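Local coordinates for Alr3790 protein (Anabaena sp., PDB 3HIX) that is of unknown function but adopts a rhodanese-like fold, the domain family best known from sulfurtransferases, at residues A[34-39]-A[47-52]. Residues are numbered along the deposited sequence; the frame is centred on the assembly and turned at random.
Sequences MAMPIE and SSLEKS
The selenomethionines M34 and M36 meet S48 and L49 in a small, largely apolar contact between the outermost strand 34-35 and the end of helix 41-48, its apolar pairs being M34-L49 and M36-L49. It is a worked example of how the first strand and the helix of a beta-alpha-beta crossover pack on each other: the chain leaves this strand, runs through the helix and returns as parallel strand 55-58, beyond strand 15-18. The two selenomethionines reach out from the same face, whereas A35 between them packs on helix 22-26. M36 is extended beyond CG (chi2 -166°, chi3 -167°), which carries its terminal methyl to the helix end. There CE lies 4.0 Å from S48 CB and 4.2 Å from L49 CD1. M34 instead bends at its last torsion (chi3 70°), offering the flank of its selenium to the other branch of the leucine, with SE 4.2 Å from L49 CD2. The bend also brings M34 CE to 3.7 Å from M36 CE. L49, the first residue to leave helical geometry, thus puts one methyl against each selenomethionine, and L17 of strand 15-18 touches all three side chains. S48 meets the M36 methyl with its CB, while its OG, nearby, is satisfied by R44 O one turn back. Just 134 Å² is buried, probably through weak dispersion between methyls and, at M34, the selenium replacing native sulfur; lacking polar pairing, the contact has little directional preference and depends on side-chain fit.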
# COMPACT_ATOMS: atom_id res chain seq x y z
N MSE A 34 1.42 1.84 5.43
CA MSE A 34 0.16 2.46 5.83
C MSE A 34 -1.02 1.82 5.10
O MSE A 34 -0.92 1.50 3.92
CB MSE A 34 0.18 3.95 5.51
CG MSE A 34 1.38 4.69 6.02
SE MSE A 34 1.24 6.54 5.48
CE MSE A 34 -0.21 7.06 6.64
N ALA A 35 -2.12 1.66 5.82
CA ALA A 35 -3.33 1.09 5.24
C ALA A 35 -4.08 2.16 4.43
O ALA A 35 -4.58 3.13 4.99
CB ALA A 35 -4.24 0.56 6.33
N MSE A 36 -4.14 1.97 3.13
CA MSE A 36 -4.85 2.92 2.28
C MSE A 36 -5.54 2.18 1.15
O MSE A 36 -5.08 2.20 0.02
CB MSE A 36 -3.89 3.98 1.75
CG MSE A 36 -3.62 5.12 2.76
SE MSE A 36 -2.75 6.66 1.93
CE MSE A 36 -2.21 7.61 3.52
N PRO A 37 -6.65 1.50 1.46
CA PRO A 37 -7.42 0.74 0.48
C PRO A 37 -7.78 1.59 -0.75
O PRO A 37 -8.04 2.79 -0.62
CB PRO A 37 -8.65 0.31 1.27
CG PRO A 37 -8.10 0.16 2.67
CD PRO A 37 -7.25 1.39 2.80
N ILE A 38 -7.78 0.96 -1.92
CA ILE A 38 -8.08 1.62 -3.19
C ILE A 38 -9.19 2.66 -3.15
O ILE A 38 -9.01 3.78 -3.61
CB ILE A 38 -8.43 0.56 -4.28
CG1 ILE A 38 -7.16 0.01 -4.92
CG2 ILE A 38 -9.33 1.19 -5.34
CD1 ILE A 38 -6.46 1.00 -5.85
N GLU A 39 -10.34 2.28 -2.60
CA GLU A 39 -11.48 3.18 -2.54
C GLU A 39 -11.24 4.52 -1.84
O GLU A 39 -11.87 5.51 -2.18
CB GLU A 39 -12.68 2.48 -1.90
CG GLU A 39 -13.22 1.29 -2.68
CD GLU A 39 -12.27 0.10 -2.71
OE1 GLU A 39 -11.44 -0.02 -1.77
OE2 GLU A 39 -12.35 -0.71 -3.65
N SER A 47 -4.54 14.00 1.90
CA SER A 47 -4.62 14.69 3.18
C SER A 47 -3.52 14.29 4.16
O SER A 47 -3.31 14.98 5.16
CB SER A 47 -5.98 14.43 3.83
OG SER A 47 -6.06 13.12 4.35
N SER A 48 -2.81 13.21 3.87
CA SER A 48 -1.76 12.73 4.77
C SER A 48 -0.34 12.84 4.25
O SER A 48 0.61 12.88 5.04
CB SER A 48 -2.02 11.27 5.13
OG SER A 48 -3.35 11.07 5.57
N LEU A 49 -0.17 12.89 2.93
CA LEU A 49 1.17 12.92 2.36
C LEU A 49 1.40 14.06 1.38
O LEU A 49 0.50 14.45 0.64
CB LEU A 49 1.43 11.60 1.63
CG LEU A 49 1.10 10.30 2.37
CD1 LEU A 49 1.14 9.12 1.41
CD2 LEU A 49 2.09 10.11 3.51
N GLU A 50 2.62 14.59 1.38
CA GLU A 50 2.98 15.66 0.45
C GLU A 50 3.27 15.01 -0.89
O GLU A 50 3.79 13.90 -0.96
CB GLU A 50 4.21 16.44 0.93
CG GLU A 50 5.26 15.62 1.63
CD GLU A 50 4.96 15.46 3.11
OE1 GLU A 50 4.86 16.49 3.80
OE2 GLU A 50 4.83 14.31 3.57
N LYS A 51 2.93 15.72 -1.96
CA LYS A 51 3.10 15.19 -3.31
C LYS A 51 4.54 14.99 -3.78
O LYS A 51 4.77 14.34 -4.80
CB LYS A 51 2.33 16.08 -4.28
CG LYS A 51 0.83 16.10 -3.99
CD LYS A 51 0.13 17.20 -4.75
CE LYS A 51 -1.32 17.34 -4.32
NZ LYS A 51 -2.09 16.11 -4.62
N SER A 52 5.50 15.52 -3.03
CA SER A 52 6.90 15.37 -3.40
C SER A 52 7.52 14.13 -2.74
O SER A 52 8.64 13.75 -3.06
CB SER A 52 7.69 16.61 -2.97
OG SER A 52 7.51 16.86 -1.59